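Local coordinates for protein putative ATPase Rv3679 (Mycobacterium tuberculosis H37Rv, PDB 6BS3) that forms one subunit of the heterodimeric BagAB ATPase, which hydrolyses ATP and is required for resistance to nitric oxide and to elevated glycerol, at residues Gln218-Leu221 against Glu222-Glu226; Ala163-Thr166 against Gly167-Ala170; Leu199-Asn202 against Gln203-Ile206; Gly131-Asp134 against Val135-Gly139. All coordinates share one frame; numbering follows the deposited sequence.

Contact 1: residues Gln218-Leu221 against Glu222-Glu226; sequences QETL and EAIEE
Gln-218 and Glu-222 meet through different choices at their first torsion: CG of Gln-218 stands trans to its backbone N (chi1 -170°) and the extended chain stands out from the helix, while CG of Glu-222 lies beside its own N (chi1 -75°) and its chain leads back to the glutamine. Their ends cross one helical turn apart, and NE2 of Gln-218 donates to OE1 of Glu-222 at 3.3 Å, a fairly long bond. The oxygen is approached on its syn side but well out of the carboxylate plane, with the amide and carboxylate planes 76° apart. The glutamate chain also lies over the preceding turn, its CG 3.3 Å from Gln-218 O, the oxygen that accepts from the backbone N of Glu-222 at 3.0 Å. Polar ends suit this outer face: Glu-222 is exposed, and Gln-218 also packs on a basic side chain of the partner chain.

The segment belongs to helix 214-229, the crossover of a beta-alpha-beta unit between strands 204-210 and 234-242, and its other face is accordingly apolar. There Thr-220 and Ile-224 lie side by side, CG2 of Thr-220 4.1 Å from CD1 of Ile-224, and both rest on Leu-208 of strand 204-210. The threonine can face the sheet because its OG1 is hydrogen-bonded to Pro-216 O in the turn before. Ala-223, small enough for close approach to the sheet, also touches Leu-208. Backbone bonds from Ala-223 N to Glu-219 O, 2.9 Å, and from Ile-224 N to Thr-220 O, 3.0 Å, continue the alpha-helical pattern. Glu-219 turns instead toward the nucleotide site, where its carboxylate forms a long, weak ion pair with Lys-29.

Contact 2: residues Ala163-Thr166 against Gly167-Ala170; sequences APPT and GRIA
Pro-165 O accepts from Arg-168 N at 3.0 Å. Ile-169 N also donates to Pro-165 O, at 2.9 Å, in a weaker, strongly bent bond. The three-residue spacing of the Arg-168 bond marks a tight turn, and its amide stands above the carbonyl plane, 50° out of it. Proline suits the position because it stiffens the backbone yet keeps its carbonyl as an acceptor, and Gly-167 passes through the bend without a side chain.

Around this polar centre lies an apolar contact. In Ile-169, CG1 is trans to the backbone N (chi1 -167°) and chi2 of 65° bends the chain, together bringing CD1 to 3.8 Å from CB of Ala-163 and to 4.1 Å from CD of Pro-164. The isoleucine and the Pro-164 ring cross at about a right angle. CG2 of Ile-169 lies 3.6 Å from Thr-166 O. A water donates to that oxygen at 2.7 Å and accepts from Ala-170 N at 2.9 Å, bridging the entry to the helix, whose N-cap is Arg-168.

The outer shell fixes the loop against the nucleotide site. Pro-164 O accepts a hydrogen bond from Thr-27 OG1, and the side chain of Pro-165 is about 4 Å from that of the ATP-binding Lys-34. This setting is consistent with the switch II region of ArsA/Get3 ATPases. The loop leaves the end of strand 158-162, joined by backbone bonding of Ala-163 with Val-26 to the neighbouring strand 23-28, and enters helix 169-172 with Thr-166 and Ile-169 packed on Thr-27.

Contact 3: residues Leu199-Asn202 against Gln203-Ile206; sequences LHSN and QTAI
Ser-201 and Thr-204 are the ends of a type I beta turn that carries the chain from helix 188-200 into strand 204-210, one of the inner parallel strands of the sheet. The turn is closed by a weak hydrogen bond from Thr-204 N to Ser-201 O, 3.3 Å. A second bond works inside it: OG of Ser-201 accepts from Gln-203 N at 3.2 Å, with an angle of 156° at the hydrogen, which makes an ST turn. With chi1 at 78° the hydroxyl lies between its own backbone N and carbonyl carbon, and from there it reaches forward over the turn. The short serine side chain suits this reach, and serine also has a second partner behind it, Leu-198 O, so its oxygen ties the last helical turn to the bend.

CB of Gln-203 comes to 3.2 Å from the same OG, so the hydroxyl is pressed against the start of this side chain. Asn-202 lies on the exposed side, its amide plane turned 69° from that of Gln-203 and its OD1 3.9 Å from CG of Gln-203. Thr-204, by contrast, is buried. Its CB and CG2 sit over Leu-199 O, at 3.5 Å and 3.7 Å, while OG1 is hydrogen-bonded to Leu-198 O; a beta-branched residue fits the start of a strand, and this one packs on Leu-23 and Leu-25 of strand 23-28.

Leu-198 O at the helix end is thus served by two hydroxyls, those of Ser-201 and Thr-204, which implies that side chains supply hydrogen-bond partners where the helix stops and the chain turns away.

Contact 4: residues Gly131-Asp134 against Val135-Gly139; sequences GLRD and VLLTG
Val-135 meets Gly-131 one turn back: its N donates to Gly-131 O at 3.0 Å, and its CG2 lies 3.3 Å from the same oxygen, while the branched side chain also packs on Ala-178 and Val-179. Leu-136 follows, its N bonded to Leu-132 O at 3.0 Å. Its CD1 comes to 4.2 Å from CG of Leu-132, the two leucines slanting past each other, and both bear on Phe-99. At Leu-137 the backbone bond to Arg-133 O lies in the carbonyl plane, and CG sits 3.3 Å from that oxygen. Thr-138 grips Asp-134 O twice, through its N at 3.0 Å and through OG1 at 2.8 Å, the two donors coming from opposite faces of the carbonyl plane. A chi1 of 62° folds the hydroxyl back onto the helix, which satisfies it within its own turn and lets threonine occupy a buried place. Gly-139 carries the helix on through its N, bonded to Val-135 O.

Helix 130-146 packs on helix 95-107 through Leu-132 and Leu-136, on helix 175-179 through Val-135, and on helix 169-172, where Phe-172 touches Asp-134, Leu-137 and Thr-138.

Overall arrangement
All four contacts are local and partly buried, but they serve different places. Contact 2 is the closest to the chain centre and to the bound ADP. Contact 4 lies farthest from that centre, yet none of its touching residues is exposed, whereas contact 1 has an outer face of exposed glutamates. Contacts 1 and 4 are stretches of continuous helix with regular backbone bonding; contacts 2 and 3 are bends joining a strand and a helix, each including a weak backbone bond, with a water or a serine hydroxyl assisting. Contacts 1 and 2 touch, Ala-223 and Glu-226 meeting Thr-166 and Ala-170. Contact 3 starts the strand that helix 214-229 follows, and Phe-172 links contact 4 to the helix begun in contact 2.

Contact 1: residues Gln218-Leu221 against Glu222-Glu226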
ATOM      1  N   GLN A 218      -1.602  13.543  -0.622  1.00 45.85           N
ATOM      2  CA  GLN A 218      -2.949  13.769  -1.154  1.00 46.00           C
ATOM      3  C   GLN A 218      -4.014  13.062  -0.302  1.00 50.43           C
ATOM      4  O   GLN A 218      -5.058  13.649  -0.012  1.00 50.83           O
ATOM      5  CB  GLN A 218      -3.019  13.267  -2.599  1.00 47.59           C
ATOM      6  CG  GLN A 218      -4.295  13.658  -3.365  1.00 66.29           C
ATOM      7  CD  GLN A 218      -4.294  13.133  -4.784  1.00 83.66           C
ATOM      8  OE1 GLN A 218      -3.308  13.251  -5.531  1.00 79.85           O
ATOM      9  NE2 GLN A 218      -5.404  12.543  -5.189  1.00 75.82           N
ATOM     10  N   GLU A 219      -3.751  11.802   0.079  1.00 47.05           N
ATOM     11  CA  GLU A 219      -4.654  10.978   0.876  1.00 46.32           C
ATOM     12  C   GLU A 219      -4.791  11.498   2.286  1.00 50.21           C
ATOM     13  O   GLU A 219      -5.887  11.432   2.834  1.00 49.94           O
ATOM     14  CB  GLU A 219      -4.214   9.520   0.865  1.00 47.41           C
ATOM     15  CG  GLU A 219      -4.408   8.847  -0.481  1.00 49.50           C
ATOM     16  CD  GLU A 219      -4.598   7.346  -0.415  1.00 62.68           C
ATOM     17  OE1 GLU A 219      -4.683   6.791   0.705  1.00 63.02           O
ATOM     18  OE2 GLU A 219      -4.660   6.718  -1.494  1.00 63.39           O
ATOM     19  N   THR A 220      -3.687  12.017   2.863  1.00 47.55           N
ATOM     20  CA  THR A 220      -3.630  12.641   4.185  1.00 48.01           C
ATOM     21  C   THR A 220      -4.569  13.866   4.189  1.00 52.76           C
ATOM     22  O   THR A 220      -5.389  13.998   5.101  1.00 53.20           O
ATOM     23  CB  THR A 220      -2.169  13.010   4.558  1.00 50.84           C
ATOM     24  OG1 THR A 220      -1.406  11.818   4.651  1.00 49.61           O
ATOM     25  CG2 THR A 220      -2.061  13.746   5.891  1.00 47.71           C
ATOM     26  N   LEU A 221      -4.468  14.725   3.159  1.00 48.91           N
ATOM     27  CA  LEU A 221      -5.304  15.927   3.010  1.00 48.49           C
ATOM     28  C   LEU A 221      -6.796  15.577   2.861  1.00 53.37           C
ATOM     29  O   LEU A 221      -7.631  16.149   3.562  1.00 53.36           O
ATOM     30  CB  LEU A 221      -4.820  16.786   1.823  1.00 48.22           C
ATOM     31  CG  LEU A 221      -3.434  17.432   1.957  1.00 52.38           C
ATOM     32  CD1 LEU A 221      -2.975  18.026   0.631  1.00 51.46           C
ATOM     33  CD2 LEU A 221      -3.426  18.493   3.026  1.00 53.97           C
ATOM     34  N   GLU A 222      -7.110  14.615   1.965  1.00 50.20           N
ATOM     35  CA  GLU A 222      -8.454  14.108   1.685  1.00 50.26           C
ATOM     36  C   GLU A 222      -9.083  13.449   2.906  1.00 54.32           C
ATOM     37  O   GLU A 222     -10.293  13.589   3.098  1.00 55.46           O
ATOM     38  CB  GLU A 222      -8.418  13.114   0.524  1.00 51.77           C
ATOM     39  CG  GLU A 222      -8.238  13.771  -0.836  1.00 62.96           C
ATOM     40  CD  GLU A 222      -7.892  12.842  -1.983  1.00 81.01           C
ATOM     41  OE1 GLU A 222      -7.793  13.337  -3.128  1.00 75.43           O
ATOM     42  OE2 GLU A 222      -7.716  11.625  -1.744  1.00 77.49           O
ATOM     43  N   ALA A 223      -8.273  12.724   3.724  1.00 48.77           N
ATOM     44  CA  ALA A 223      -8.725  12.079   4.961  1.00 47.33           C
ATOM     45  C   ALA A 223      -9.022  13.120   6.041  1.00 49.72           C
ATOM     46  O   ALA A 223     -10.091  13.049   6.633  1.00 49.60           O
ATOM     47  CB  ALA A 223      -7.705  11.061   5.461  1.00 47.44           C
ATOM     48  N   ILE A 224      -8.126  14.104   6.259  1.00 46.05           N
ATOM     49  CA  ILE A 224      -8.332  15.201   7.237  1.00 46.46           C
ATOM     50  C   ILE A 224      -9.655  15.946   6.967  1.00 52.16           C
ATOM     51  O   ILE A 224     -10.415  16.188   7.907  1.00 52.65           O
ATOM     52  CB  ILE A 224      -7.099  16.161   7.314  1.00 48.99           C
ATOM     53  CG1 ILE A 224      -5.949  15.479   8.078  1.00 49.28           C
ATOM     54  CG2 ILE A 224      -7.463  17.531   7.943  1.00 48.27           C
ATOM     55  CD1 ILE A 224      -4.599  16.161   8.045  1.00 53.00           C
ATOM     56  N   GLU A 225      -9.942  16.254   5.694  1.00 49.51           N
ATOM     57  CA  GLU A 225     -11.160  16.949   5.254  1.00 50.94           C
ATOM     58  C   GLU A 225     -12.419  16.120   5.572  1.00 56.62           C
ATOM     59  O   GLU A 225     -13.374  16.661   6.141  1.00 57.94           O
ATOM     60  CB  GLU A 225     -11.060  17.277   3.750  1.00 52.99           C
ATOM     61  CG  GLU A 225     -12.233  18.043   3.150  1.00 71.33           C
ATOM     62  CD  GLU A 225     -12.101  18.371   1.670  1.00106.85           C
ATOM     63  OE1 GLU A 225     -11.563  17.534   0.904  1.00 99.02           O
ATOM     64  OE2 GLU A 225     -12.552  19.472   1.274  1.00105.70           O
ATOM     65  N   GLU A 226     -12.400  14.809   5.237  1.00 51.83           N
ATOM     66  CA  GLU A 226     -13.501  13.877   5.489  1.00 51.31           C
ATOM     67  C   GLU A 226     -13.703  13.735   7.007  1.00 54.66           C
ATOM     68  O   GLU A 226     -14.836  13.736   7.479  1.00 55.89           O
ATOM     69  CB  GLU A 226     -13.136  12.502   4.921  1.00 52.85           C
ATOM     70  CG  GLU A 226     -14.015  11.984   3.808  1.00 65.75           C
ATOM     71  CD  GLU A 226     -13.687  10.561   3.389  1.00 89.39           C
ATOM     72  OE1 GLU A 226     -12.484  10.240   3.234  1.00 74.88           O
ATOM     73  OE2 GLU A 226     -14.637   9.764   3.217  1.00 87.97           O
TER

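Contact 2: residues Ala163-Thr166 against Gly167-Ala170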
ATOM      1  N   ALA A 163      -4.535   1.492  12.817  1.00 41.28           N
ATOM      2  CA  ALA A 163      -5.848   1.612  12.184  1.00 40.33           C
ATOM      3  C   ALA A 163      -5.894   1.302  10.669  1.00 43.93           C
ATOM      4  O   ALA A 163      -4.848   1.289  10.021  1.00 43.41           O
ATOM      5  CB  ALA A 163      -6.394   3.019  12.459  1.00 40.20           C
ATOM      6  N   PRO A 164      -7.096   1.123  10.065  1.00 41.08           N
ATOM      7  CA  PRO A 164      -7.168   0.975   8.609  1.00 41.10           C
ATOM      8  C   PRO A 164      -6.540   2.189   7.856  1.00 45.06           C
ATOM      9  O   PRO A 164      -6.361   3.269   8.446  1.00 43.52           O
ATOM     10  CB  PRO A 164      -8.682   0.856   8.359  1.00 42.34           C
ATOM     11  CG  PRO A 164      -9.240   0.344   9.621  1.00 46.10           C
ATOM     12  CD  PRO A 164      -8.458   1.108  10.642  1.00 42.79           C
ATOM     13  N   PRO A 165      -6.167   2.041   6.560  1.00 41.04           N
ATOM     14  CA  PRO A 165      -5.514   3.161   5.855  1.00 41.73           C
ATOM     15  C   PRO A 165      -6.395   4.395   5.609  1.00 46.12           C
ATOM     16  O   PRO A 165      -7.594   4.378   5.891  1.00 44.81           O
ATOM     17  CB  PRO A 165      -5.034   2.506   4.539  1.00 43.40           C
ATOM     18  CG  PRO A 165      -5.973   1.390   4.315  1.00 44.82           C
ATOM     19  CD  PRO A 165      -6.261   0.848   5.688  1.00 40.51           C
ATOM     20  N   THR A 166      -5.795   5.460   5.046  1.00 45.24           N
ATOM     21  CA  THR A 166      -6.465   6.751   4.764  1.00 45.55           C
ATOM     22  C   THR A 166      -7.734   6.642   3.899  1.00 50.26           C
ATOM     23  O   THR A 166      -8.666   7.431   4.100  1.00 50.37           O
ATOM     24  CB  THR A 166      -5.492   7.792   4.172  1.00 49.18           C
ATOM     25  OG1 THR A 166      -4.931   7.293   2.965  1.00 51.83           O
ATOM     26  CG2 THR A 166      -4.361   8.144   5.131  1.00 46.91           C
ATOM     27  N   GLY A 167      -7.770   5.676   2.977  1.00 46.61           N
ATOM     28  CA  GLY A 167      -8.910   5.469   2.090  1.00 46.18           C
ATOM     29  C   GLY A 167     -10.103   4.795   2.740  1.00 52.29           C
ATOM     30  O   GLY A 167     -11.197   4.808   2.178  1.00 52.59           O
ATOM     31  N   ARG A 168      -9.912   4.209   3.941  1.00 50.53           N
ATOM     32  CA  ARG A 168     -10.944   3.461   4.674  1.00 49.45           C
ATOM     33  C   ARG A 168     -11.241   3.995   6.072  1.00 50.32           C
ATOM     34  O   ARG A 168     -12.216   3.555   6.685  1.00 50.24           O
ATOM     35  CB  ARG A 168     -10.513   1.982   4.793  1.00 50.67           C
ATOM     36  CG  ARG A 168     -10.367   1.266   3.461  1.00 63.26           C
ATOM     37  CD  ARG A 168     -10.020  -0.196   3.629  1.00 81.96           C
ATOM     38  NE  ARG A 168     -10.257  -0.927   2.384  1.00105.71           N
ATOM     39  CZ  ARG A 168     -10.448  -2.241   2.301  1.00125.41           C
ATOM     40  NH1 ARG A 168     -10.436  -2.993   3.398  1.00111.80           N
ATOM     41  NH2 ARG A 168     -10.664  -2.812   1.123  1.00113.33           N
ATOM     42  N   ILE A 169     -10.393   4.896   6.599  1.00 45.38           N
ATOM     43  CA  ILE A 169     -10.491   5.387   7.984  1.00 43.91           C
ATOM     44  C   ILE A 169     -11.820   6.089   8.299  1.00 48.30           C
ATOM     45  O   ILE A 169     -12.390   5.817   9.361  1.00 48.97           O
ATOM     46  CB  ILE A 169      -9.256   6.243   8.429  1.00 45.81           C
ATOM     47  CG1 ILE A 169      -9.222   6.466   9.964  1.00 44.93           C
ATOM     48  CG2 ILE A 169      -9.116   7.582   7.661  1.00 45.41           C
ATOM     49  CD1 ILE A 169      -9.026   5.197  10.838  1.00 40.45           C
ATOM     50  N   ALA A 170     -12.307   6.971   7.409  1.00 45.39           N
ATOM     51  CA  ALA A 170     -13.541   7.726   7.661  1.00 45.52           C
ATOM     52  C   ALA A 170     -14.747   6.808   7.771  1.00 50.29           C
ATOM     53  O   ALA A 170     -15.494   6.941   8.735  1.00 52.01           O
ATOM     54  CB  ALA A 170     -13.753   8.814   6.606  1.00 45.80           C
TER
HETATM   55  O   HOH W   1     -11.321   7.602   4.707  1.00 54.03           O

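Contact 3: residues Leu199-Asn202 against Gln203-Ile206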
ATOM      1  N   LEU A 199     -15.421   8.483  20.294  1.00 49.59           N
ATOM      2  CA  LEU A 199     -14.728   8.897  19.060  1.00 49.04           C
ATOM      3  C   LEU A 199     -14.701  10.400  18.828  1.00 53.39           C
ATOM      4  O   LEU A 199     -13.674  10.917  18.417  1.00 52.52           O
ATOM      5  CB  LEU A 199     -15.283   8.189  17.821  1.00 48.16           C
ATOM      6  CG  LEU A 199     -15.078   6.678  17.751  1.00 51.17           C
ATOM      7  CD1 LEU A 199     -15.853   6.085  16.585  1.00 49.44           C
ATOM      8  CD2 LEU A 199     -13.580   6.308  17.704  1.00 51.63           C
ATOM      9  N   HIS A 200     -15.807  11.093  19.132  1.00 50.81           N
ATOM     10  CA  HIS A 200     -15.968  12.541  18.950  1.00 50.85           C
ATOM     11  C   HIS A 200     -15.408  13.401  20.123  1.00 57.16           C
ATOM     12  O   HIS A 200     -15.275  14.612  19.968  1.00 58.31           O
ATOM     13  CB  HIS A 200     -17.449  12.877  18.644  1.00 50.53           C
ATOM     14  CG  HIS A 200     -17.825  12.437  17.266  1.00 53.43           C
ATOM     15  ND1 HIS A 200     -18.133  11.106  16.989  1.00 54.86           N
ATOM     16  CD2 HIS A 200     -17.827  13.131  16.105  1.00 54.88           C
ATOM     17  CE1 HIS A 200     -18.325  11.042  15.682  1.00 54.00           C
ATOM     18  NE2 HIS A 200     -18.154  12.233  15.106  1.00 54.64           N
ATOM     19  N   SER A 201     -14.997  12.773  21.238  1.00 53.52           N
ATOM     20  CA  SER A 201     -14.469  13.492  22.397  1.00 52.77           C
ATOM     21  C   SER A 201     -12.972  13.828  22.321  1.00 56.40           C
ATOM     22  O   SER A 201     -12.265  13.391  21.407  1.00 55.84           O
ATOM     23  CB  SER A 201     -14.773  12.729  23.684  1.00 55.03           C
ATOM     24  OG  SER A 201     -13.879  11.641  23.839  1.00 62.69           O
ATOM     25  N   ASN A 202     -12.504  14.586  23.341  1.00 52.85           N
ATOM     26  CA  ASN A 202     -11.122  14.993  23.597  1.00 51.99           C
ATOM     27  C   ASN A 202     -10.290  13.813  24.145  1.00 55.31           C
ATOM     28  O   ASN A 202      -9.102  13.979  24.412  1.00 55.91           O
ATOM     29  CB  ASN A 202     -11.077  16.222  24.549  1.00 49.93           C
ATOM     30  CG  ASN A 202     -11.559  16.029  25.988  1.00 67.04           C
ATOM     31  OD1 ASN A 202     -11.732  14.915  26.514  1.00 60.70           O
ATOM     32  ND2 ASN A 202     -11.763  17.140  26.680  1.00 60.41           N
ATOM     33  N   GLN A 203     -10.922  12.627  24.316  1.00 51.24           N
ATOM     34  CA  GLN A 203     -10.284  11.372  24.757  1.00 49.81           C
ATOM     35  C   GLN A 203      -9.708  10.626  23.548  1.00 48.74           C
ATOM     36  O   GLN A 203      -9.005   9.633  23.720  1.00 47.47           O
ATOM     37  CB  GLN A 203     -11.315  10.462  25.448  1.00 51.46           C
ATOM     38  CG  GLN A 203     -11.865  11.008  26.754  1.00 70.39           C
ATOM     39  CD  GLN A 203     -10.942  10.698  27.894  1.00 92.65           C
ATOM     40  OE1 GLN A 203      -9.971  11.422  28.154  1.00 89.67           O
ATOM     41  NE2 GLN A 203     -11.226   9.601  28.583  1.00 83.85           N
ATOM     42  N   THR A 204     -10.031  11.091  22.327  1.00 43.36           N
ATOM     43  CA  THR A 204      -9.601  10.485  21.064  1.00 43.26           C
ATOM     44  C   THR A 204      -8.792  11.480  20.223  1.00 48.17           C
ATOM     45  O   THR A 204      -8.985  12.696  20.338  1.00 47.88           O
ATOM     46  CB  THR A 204     -10.858   9.935  20.306  1.00 48.17           C
ATOM     47  OG1 THR A 204     -11.603   9.087  21.176  1.00 46.10           O
ATOM     48  CG2 THR A 204     -10.521   9.159  19.028  1.00 44.59           C
ATOM     49  N   ALA A 205      -7.890  10.950  19.374  1.00 45.43           N
ATOM     50  CA  ALA A 205      -7.093  11.696  18.388  1.00 44.39           C
ATOM     51  C   ALA A 205      -6.703  10.748  17.273  1.00 44.35           C
ATOM     52  O   ALA A 205      -6.285   9.625  17.535  1.00 42.64           O
ATOM     53  CB  ALA A 205      -5.837  12.304  19.017  1.00 45.02           C
ATOM     54  N   ILE A 206      -6.838  11.211  16.030  1.00 41.13           N
ATOM     55  CA  ILE A 206      -6.463  10.474  14.819  1.00 39.94           C
ATOM     56  C   ILE A 206      -5.170  11.103  14.275  1.00 42.64           C
ATOM     57  O   ILE A 206      -5.161  12.285  13.932  1.00 41.81           O
ATOM     58  CB  ILE A 206      -7.599  10.463  13.758  1.00 42.43           C
ATOM     59  CG1 ILE A 206      -8.879   9.804  14.319  1.00 42.88           C
ATOM     60  CG2 ILE A 206      -7.151   9.774  12.452  1.00 42.01           C
ATOM     61  CD1 ILE A 206     -10.167  10.446  13.956  1.00 41.69           C
TER

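Contact 4: residues Gly131-Asp134 against Val135-Gly139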
ATOM      1  N   GLY A 131     -20.334  -3.477   7.747  1.00 50.44           N
ATOM      2  CA  GLY A 131     -20.839  -2.677   8.860  1.00 50.03           C
ATOM      3  C   GLY A 131     -20.780  -3.438  10.173  1.00 54.15           C
ATOM      4  O   GLY A 131     -20.380  -2.875  11.193  1.00 54.60           O
ATOM      5  N   LEU A 132     -21.149  -4.741  10.155  1.00 50.72           N
ATOM      6  CA  LEU A 132     -21.056  -5.622  11.331  1.00 50.51           C
ATOM      7  C   LEU A 132     -19.569  -5.713  11.782  1.00 52.68           C
ATOM      8  O   LEU A 132     -19.272  -5.602  12.968  1.00 52.42           O
ATOM      9  CB  LEU A 132     -21.605  -7.039  11.004  1.00 50.65           C
ATOM     10  CG  LEU A 132     -21.484  -8.081  12.136  1.00 55.33           C
ATOM     11  CD1 LEU A 132     -22.249  -7.637  13.374  1.00 55.23           C
ATOM     12  CD2 LEU A 132     -21.957  -9.449  11.679  1.00 58.23           C
ATOM     13  N   ARG A 133     -18.656  -5.869  10.814  1.00 47.84           N
ATOM     14  CA  ARG A 133     -17.222  -5.916  11.027  1.00 47.44           C
ATOM     15  C   ARG A 133     -16.743  -4.682  11.791  1.00 49.20           C
ATOM     16  O   ARG A 133     -16.155  -4.836  12.855  1.00 48.12           O
ATOM     17  CB  ARG A 133     -16.520  -6.041   9.666  1.00 49.10           C
ATOM     18  CG  ARG A 133     -15.165  -6.721   9.699  1.00 57.59           C
ATOM     19  CD  ARG A 133     -14.834  -7.256   8.320  1.00 63.60           C
ATOM     20  NE  ARG A 133     -14.754  -6.178   7.334  1.00 69.02           N
ATOM     21  CZ  ARG A 133     -15.306  -6.219   6.125  1.00 78.39           C
ATOM     22  NH1 ARG A 133     -15.980  -7.293   5.729  1.00 59.13           N
ATOM     23  NH2 ARG A 133     -15.187  -5.189   5.303  1.00 69.61           N
ATOM     24  N   ASP A 134     -17.074  -3.468  11.301  1.00 45.72           N
ATOM     25  CA  ASP A 134     -16.692  -2.198  11.932  1.00 45.10           C
ATOM     26  C   ASP A 134     -17.322  -1.992  13.322  1.00 49.51           C
ATOM     27  O   ASP A 134     -16.675  -1.390  14.180  1.00 50.41           O
ATOM     28  CB  ASP A 134     -16.976  -1.003  10.991  1.00 46.43           C
ATOM     29  CG  ASP A 134     -16.200  -1.038   9.667  1.00 53.88           C
ATOM     30  OD1 ASP A 134     -15.185  -1.770   9.585  1.00 54.50           O
ATOM     31  OD2 ASP A 134     -16.613  -0.338   8.716  1.00 56.11           O
ATOM     32  N   VAL A 135     -18.573  -2.472  13.540  1.00 45.03           N
ATOM     33  CA  VAL A 135     -19.276  -2.421  14.828  1.00 44.20           C
ATOM     34  C   VAL A 135     -18.504  -3.283  15.845  1.00 48.20           C
ATOM     35  O   VAL A 135     -18.274  -2.842  16.966  1.00 48.93           O
ATOM     36  CB  VAL A 135     -20.779  -2.845  14.702  1.00 47.88           C
ATOM     37  CG1 VAL A 135     -21.379  -3.282  16.048  1.00 47.59           C
ATOM     38  CG2 VAL A 135     -21.613  -1.733  14.085  1.00 47.43           C
ATOM     39  N   LEU A 136     -18.098  -4.498  15.444  1.00 44.15           N
ATOM     40  CA  LEU A 136     -17.350  -5.418  16.300  1.00 43.59           C
ATOM     41  C   LEU A 136     -15.996  -4.841  16.693  1.00 46.95           C
ATOM     42  O   LEU A 136     -15.628  -4.926  17.858  1.00 47.17           O
ATOM     43  CB  LEU A 136     -17.157  -6.795  15.616  1.00 43.10           C
ATOM     44  CG  LEU A 136     -18.427  -7.612  15.339  1.00 47.38           C
ATOM     45  CD1 LEU A 136     -18.121  -8.818  14.467  1.00 47.10           C
ATOM     46  CD2 LEU A 136     -19.105  -8.044  16.625  1.00 47.84           C
ATOM     47  N   LEU A 137     -15.273  -4.248  15.719  1.00 42.19           N
ATOM     48  CA  LEU A 137     -13.931  -3.695  15.885  1.00 42.08           C
ATOM     49  C   LEU A 137     -13.894  -2.429  16.716  1.00 46.70           C
ATOM     50  O   LEU A 137     -13.125  -2.387  17.669  1.00 47.14           O
ATOM     51  CB  LEU A 137     -13.217  -3.485  14.534  1.00 41.68           C
ATOM     52  CG  LEU A 137     -13.002  -4.738  13.683  1.00 44.92           C
ATOM     53  CD1 LEU A 137     -12.664  -4.384  12.250  1.00 42.75           C
ATOM     54  CD2 LEU A 137     -11.954  -5.652  14.294  1.00 49.48           C
ATOM     55  N   THR A 138     -14.715  -1.416  16.386  1.00 42.83           N
ATOM     56  CA  THR A 138     -14.756  -0.152  17.141  1.00 42.89           C
ATOM     57  C   THR A 138     -15.354  -0.397  18.540  1.00 47.20           C
ATOM     58  O   THR A 138     -15.008   0.311  19.491  1.00 48.11           O
ATOM     59  CB  THR A 138     -15.542   0.954  16.380  1.00 45.59           C
ATOM     60  OG1 THR A 138     -16.902   0.529  16.205  1.00 46.40           O
ATOM     61  CG2 THR A 138     -14.908   1.333  15.039  1.00 40.64           C
ATOM     62  N   GLY A 139     -16.256  -1.370  18.633  1.00 42.11           N
ATOM     63  CA  GLY A 139     -16.886  -1.749  19.895  1.00 42.47           C
ATOM     64  C   GLY A 139     -15.889  -2.378  20.850  1.00 47.70           C
ATOM     65  O   GLY A 139     -15.912  -2.085  22.045  1.00 49.97           O
TER